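PDB 3K89: malonyl CoA-ACP transacylase from Xanthomonas oryzae pv. oryzae, which probably transfers the malonyl group from malonyl-CoA to holo-acyl carrier protein, giving malonyl-ACP and free CoA. Local coordinates for residues V44-L49 and Q65-A70; L109-H114 and A219-H224. All blocks are in the same frame, centred on the assembly; numbering follows the deposited sequence.

In the fold
Along the chain from the N terminus, contact 1 closes first: helix 61-81 comes back onto residues 44-49, at the start of helix 46-52, after 15 mostly helical residues. Contact 2 opens only after this is complete, so the two run in series and neither nests nor crosses. It joins the start of helix 109-126 to the loop after helix 208-219, closing a span of 104 residues that includes four of the five strands of the mixed sheet. The two contacts nevertheless meet, because helix 61-81 packs against helix 109-126: Leu69 CD2 lies 3.5 Å from Leu109 CD1, and Pro66 CB packs against Ala113 O.

Contact 1 of 2, residues V44-L49 and Q65-A70; sequences VDLWAL and QPALLA
This is a buried helix-to-helix contact in the acyl transferase domain, where Leu46, on the first turn of helix 46-52, plugs into the flank of helix 61-81. The receiving surface is made of small residues, Pro66 and Ala67 side by side and Ala70 one turn on from Pro66. The two methyls of Leu46 divide the work. Leu46 CD1 sits 3.6 Å from Pro66 O and also reaches Ala70 CB at 4.2 Å. Leu46 CD2 lies 3.7 Å from Ala67 N and packs on Ala67 CB. A chi1 of -59° puts Leu46 CG beside the backbone N, and the side chain runs out toward helix 61-81, roughly perpendicular to that of Pro66. Helix 61-81 is kinked here, since the proline nitrogen cannot bond to the preceding turn. No hydrogen bond spans the contact; the side-chain contacts are apolar, though the leucine methyls also lie against backbone O and N. Phe35 and Ala38 of helix 30-42 also touch Leu46. At the N-cap of helix 46-52, Asp45 OD1 accepts from Ala48 N at 3.0 Å, the N-H coming from above the carboxylate plane. Pro66 CB and CG both lie 3.9 Å from Leu46 CD2.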
loop_
_atom_site.group_PDB
_atom_site.type_symbol
_atom_site.label_atom_id
_atom_site.label_comp_id
_atom_site.label_asym_id
_atom_site.label_seq_id
_atom_site.Cartn_x
_atom_site.Cartn_y
_atom_site.Cartn_z
ATOM N N VAL A 44 -18.716 -7.561 -1.652
ATOM C CA VAL A 44 -18.260 -8.892 -1.290
ATOM C C VAL A 44 -18.051 -8.908 0.235
ATOM O O VAL A 44 -17.674 -7.872 0.794
ATOM C CB VAL A 44 -16.961 -9.251 -2.096
ATOM C CG1 VAL A 44 -15.893 -8.174 -1.948
ATOM C CG2 VAL A 44 -16.441 -10.608 -1.744
ATOM N N ASP A 45 -18.322 -10.044 0.887
ATOM C CA ASP A 45 -18.094 -10.229 2.334
ATOM C C ASP A 45 -16.590 -10.367 2.580
ATOM O O ASP A 45 -16.008 -11.452 2.445
ATOM C CB ASP A 45 -18.852 -11.455 2.885
ATOM C CG ASP A 45 -18.799 -11.566 4.418
ATOM O OD1 ASP A 45 -17.866 -11.035 5.070
ATOM O OD2 ASP A 45 -19.709 -12.218 4.986
ATOM N N LEU A 46 -15.963 -9.245 2.927
ATOM C CA LEU A 46 -14.507 -9.208 3.083
ATOM C C LEU A 46 -13.995 -9.969 4.307
ATOM O O LEU A 46 -12.882 -10.503 4.286
ATOM C CB LEU A 46 -14.017 -7.754 3.142
ATOM C CG LEU A 46 -14.361 -6.938 1.906
ATOM C CD1 LEU A 46 -14.285 -5.422 2.193
ATOM C CD2 LEU A 46 -13.472 -7.332 0.741
ATOM N N TRP A 47 -14.786 -10.027 5.381
ATOM C CA TRP A 47 -14.361 -10.789 6.546
ATOM C C TRP A 47 -14.384 -12.290 6.246
ATOM O O TRP A 47 -13.410 -12.985 6.508
ATOM C CB TRP A 47 -15.203 -10.453 7.792
ATOM C CG TRP A 47 -14.664 -11.103 9.033
ATOM C CD1 TRP A 47 -15.232 -12.150 9.722
ATOM C CD2 TRP A 47 -13.432 -10.807 9.704
ATOM N NE1 TRP A 47 -14.448 -12.487 10.796
ATOM C CE2 TRP A 47 -13.336 -11.690 10.811
ATOM C CE3 TRP A 47 -12.417 -9.859 9.503
ATOM C CZ2 TRP A 47 -12.260 -11.664 11.713
ATOM C CZ3 TRP A 47 -11.329 -9.843 10.394
ATOM C CH2 TRP A 47 -11.260 -10.752 11.479
ATOM N N ALA A 48 -15.460 -12.760 5.616
ATOM C CA ALA A 48 -15.559 -14.186 5.267
ATOM C C ALA A 48 -14.419 -14.610 4.341
ATOM O O ALA A 48 -13.797 -15.650 4.545
ATOM C CB ALA A 48 -16.892 -14.488 4.618
ATOM N N LEU A 49 -14.145 -13.774 3.342
ATOM C CA LEU A 49 -13.061 -14.018 2.393
ATOM C C LEU A 49 -11.685 -14.047 3.066
ATOM O O LEU A 49 -10.865 -14.935 2.813
ATOM C CB LEU A 49 -13.082 -12.966 1.280
ATOM C CG LEU A 49 -11.980 -13.096 0.222
ATOM C CD1 LEU A 49 -12.040 -14.472 -0.458
ATOM C CD2 LEU A 49 -12.095 -12.003 -0.804
ATOM N N GLN A 65 -7.482 -5.642 -2.354
ATOM C CA GLN A 65 -7.469 -4.197 -2.085
ATOM C C GLN A 65 -8.564 -3.777 -1.087
ATOM O O GLN A 65 -8.235 -3.209 -0.062
ATOM C CB GLN A 65 -7.527 -3.386 -3.383
ATOM C CG GLN A 65 -6.196 -3.457 -4.149
ATOM C CD GLN A 65 -6.175 -2.519 -5.321
ATOM O OE1 GLN A 65 -6.591 -1.353 -5.225
ATOM N NE2 GLN A 65 -5.667 -3.010 -6.449
ATOM N N PRO A 66 -9.849 -4.089 -1.356
ATOM C CA PRO A 66 -10.840 -3.733 -0.313
ATOM C C PRO A 66 -10.653 -4.491 1.004
ATOM O O PRO A 66 -10.950 -3.962 2.086
ATOM C CB PRO A 66 -12.190 -4.088 -0.966
ATOM C CG PRO A 66 -11.842 -5.124 -2.052
ATOM C CD PRO A 66 -10.479 -4.688 -2.552
ATOM N N ALA A 67 -10.161 -5.720 0.938
ATOM C CA ALA A 67 -9.878 -6.472 2.157
ATOM C C ALA A 67 -8.800 -5.801 3.028
ATOM O O ALA A 67 -8.974 -5.683 4.245
ATOM C CB ALA A 67 -9.489 -7.903 1.808
ATOM N N LEU A 68 -7.716 -5.345 2.398
ATOM C CA LEU A 68 -6.653 -4.653 3.109
ATOM C C LEU A 68 -7.052 -3.257 3.543
ATOM O O LEU A 68 -6.586 -2.770 4.575
ATOM C CB LEU A 68 -5.407 -4.553 2.238
ATOM C CG LEU A 68 -4.634 -5.867 2.161
ATOM C CD1 LEU A 68 -3.499 -5.666 1.180
ATOM C CD2 LEU A 68 -4.113 -6.261 3.541
ATOM N N LEU A 69 -7.894 -2.601 2.754
ATOM C CA LEU A 69 -8.432 -1.306 3.167
ATOM C C LEU A 69 -9.297 -1.440 4.427
ATOM O O LEU A 69 -9.143 -0.671 5.382
ATOM C CB LEU A 69 -9.192 -0.635 2.026
ATOM C CG LEU A 69 -9.578 0.814 2.349
ATOM C CD1 LEU A 69 -9.304 1.802 1.209
ATOM C CD2 LEU A 69 -11.024 0.861 2.783
ATOM N N ALA A 70 -10.209 -2.410 4.414
ATOM C CA ALA A 70 -11.015 -2.723 5.593
ATOM C C ALA A 70 -10.126 -3.038 6.789
ATOM O O ALA A 70 -10.337 -2.512 7.871
ATOM C CB ALA A 70 -11.979 -3.882 5.295
#

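Contact 2 of 2, residues L109-H114 and A219-H224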
loop_
_atom_site.group_PDB
_atom_site.type_symbol
_atom_site.label_atom_id
_atom_site.label_comp_id
_atom_site.label_asym_id
_atom_site.label_seq_id
_atom_site.Cartn_x
_atom_site.Cartn_y
_atom_site.Cartn_z
ATOM N N LEU A 109 -15.616 5.034 4.503
ATOM C CA LEU A 109 -15.145 3.649 4.353
ATOM C C LEU A 109 -15.889 2.933 3.220
ATOM O O LEU A 109 -15.281 2.216 2.412
ATOM C CB LEU A 109 -15.269 2.895 5.683
ATOM C CG LEU A 109 -14.971 1.390 5.647
ATOM C CD1 LEU A 109 -13.562 1.088 5.144
ATOM C CD2 LEU A 109 -15.222 0.830 7.053
ATOM N N HIS A 110 -17.197 3.156 3.142
ATOM C CA HIS A 110 -18.028 2.586 2.067
ATOM C C HIS A 110 -17.454 2.936 0.678
ATOM O O HIS A 110 -17.240 2.048 -0.166
ATOM C CB HIS A 110 -19.446 3.153 2.176
ATOM C CG HIS A 110 -20.404 2.598 1.167
ATOM N ND1 HIS A 110 -20.486 3.073 -0.128
ATOM C CD2 HIS A 110 -21.332 1.616 1.267
ATOM C CE1 HIS A 110 -21.419 2.402 -0.782
ATOM N NE2 HIS A 110 -21.943 1.511 0.039
ATOM N N ASP A 111 -17.246 4.230 0.457
ATOM C CA ASP A 111 -16.720 4.721 -0.825
ATOM C C ASP A 111 -15.300 4.243 -1.086
ATOM O O ASP A 111 -14.964 3.906 -2.211
ATOM C CB ASP A 111 -16.759 6.238 -0.888
ATOM C CG ASP A 111 -18.152 6.785 -1.122
ATOM O OD1 ASP A 111 -19.085 6.004 -1.423
ATOM O OD2 ASP A 111 -18.293 8.010 -1.036
ATOM N N GLY A 112 -14.458 4.235 -0.053
ATOM C CA GLY A 112 -13.092 3.759 -0.215
ATOM C C GLY A 112 -13.053 2.313 -0.660
ATOM O O GLY A 112 -12.291 1.955 -1.590
ATOM N N ALA A 113 -13.879 1.489 -0.012
ATOM C CA ALA A 113 -13.929 0.056 -0.321
ATOM C C ALA A 113 -14.440 -0.152 -1.739
ATOM O O ALA A 113 -13.895 -0.977 -2.475
ATOM C CB ALA A 113 -14.810 -0.684 0.695
ATOM N N HIS A 114 -15.474 0.602 -2.117
ATOM C CA HIS A 114 -15.993 0.524 -3.495
ATOM C C HIS A 114 -14.911 0.945 -4.496
ATOM O O HIS A 114 -14.664 0.262 -5.510
ATOM C CB HIS A 114 -17.234 1.409 -3.634
ATOM C CG HIS A 114 -17.724 1.548 -5.043
ATOM N ND1 HIS A 114 -18.186 0.477 -5.778
ATOM C CD2 HIS A 114 -17.848 2.635 -5.839
ATOM C CE1 HIS A 114 -18.560 0.897 -6.974
ATOM N NE2 HIS A 114 -18.368 2.203 -7.035
ATOM N N ALA A 219 -14.200 10.761 -9.507
ATOM C CA ALA A 219 -14.850 12.068 -9.629
ATOM C C ALA A 219 -16.351 12.027 -9.327
ATOM O O ALA A 219 -16.971 13.079 -9.145
ATOM C CB ALA A 219 -14.562 12.688 -10.993
ATOM N N GLY A 220 -16.920 10.822 -9.257
ATOM C CA GLY A 220 -18.327 10.625 -8.884
ATOM C C GLY A 220 -18.561 10.556 -7.379
ATOM O O GLY A 220 -19.708 10.536 -6.910
ATOM N N LEU A 221 -17.470 10.521 -6.618
ATOM C CA LEU A 221 -17.551 10.432 -5.152
ATOM C C LEU A 221 -17.415 11.777 -4.450
ATOM O O LEU A 221 -16.926 12.749 -5.015
ATOM C CB LEU A 221 -16.463 9.484 -4.628
ATOM C CG LEU A 221 -16.392 8.082 -5.258
ATOM C CD1 LEU A 221 -15.138 7.348 -4.768
ATOM C CD2 LEU A 221 -17.639 7.216 -5.024
ATOM N N SER A 222 -17.861 11.797 -3.196
ATOM C CA SER A 222 -17.695 12.922 -2.298
ATOM C C SER A 222 -16.305 12.859 -1.652
ATOM O O SER A 222 -15.935 11.838 -1.060
ATOM C CB SER A 222 -18.791 12.855 -1.225
ATOM O OG SER A 222 -18.661 13.914 -0.302
ATOM N N TRP A 223 -15.550 13.942 -1.795
ATOM C CA TRP A 223 -14.206 14.092 -1.232
ATOM C C TRP A 223 -14.259 15.160 -0.167
ATOM O O TRP A 223 -14.794 16.252 -0.388
ATOM C CB TRP A 223 -13.185 14.435 -2.338
ATOM C CG TRP A 223 -13.006 13.264 -3.265
ATOM C CD1 TRP A 223 -13.897 12.825 -4.201
ATOM C CD2 TRP A 223 -11.909 12.339 -3.289
ATOM N NE1 TRP A 223 -13.417 11.694 -4.821
ATOM C CE2 TRP A 223 -12.208 11.367 -4.268
ATOM C CE3 TRP A 223 -10.700 12.239 -2.583
ATOM C CZ2 TRP A 223 -11.337 10.304 -4.570
ATOM C CZ3 TRP A 223 -9.833 11.173 -2.878
ATOM C CH2 TRP A 223 -10.164 10.224 -3.860
ATOM N N HIS A 224 -13.734 14.829 1.008
ATOM C CA HIS A 224 -13.715 15.737 2.147
ATOM C C HIS A 224 -12.304 16.214 2.462
ATOM O O HIS A 224 -11.307 15.561 2.090
ATOM C CB HIS A 224 -14.319 15.023 3.358
ATOM C CG HIS A 224 -15.662 14.429 3.083
ATOM N ND1 HIS A 224 -16.812 15.190 3.021
ATOM C CD2 HIS A 224 -16.042 13.158 2.819
ATOM C CE1 HIS A 224 -17.841 14.411 2.744
ATOM N NE2 HIS A 224 -17.401 13.173 2.607
HETATM O O HOH W 1 -16.720 9.585 0.410
HETATM O O HOH W 2 -19.745 9.699 -2.299
#
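The carboxylate of Asp111 has Leu221 lying over one face: Leu221 CD2 is 4.0 Å from Asp111 CG and almost equally far from the two oxygens, so the methyl sits above the flat group and not at its edge. This is a water-bridged surface contact in the acyl transferase domain, between the first turn of helix 109-126 and the irregular loop after helix 208-219. At the OD1 end is the His110 ring, turned edge-on with the oxygen in its plane; His110 ND1 makes a weak bond of 3.5 Å to Asp111 OD1. The two side chains that touch run antiparallel, Leu221 reaching toward the helix as Asp111 reaches toward the loop; chi1 of -53° sets Leu221 CG anti to its carbonyl carbon. Ser108 OG bonds to Asp111 N, while in the same loop as Leu221 Trp223 NE1 bonds to Met218 O, and its ring has a cation-pi contact with Arg246 of helix 242-254. The OD2 end carries two waters, which tie both polar backbone atoms of Ser222 to one carboxylate oxygen, with no direct hydrogen bond across the contact. One water donates to Asp111 OD2 (2.7 Å) and to Ser222 O (2.8 Å). The other donates to Asp111 OD2 at 2.6 Å and accepts from Ser222 N at 3.0 Å.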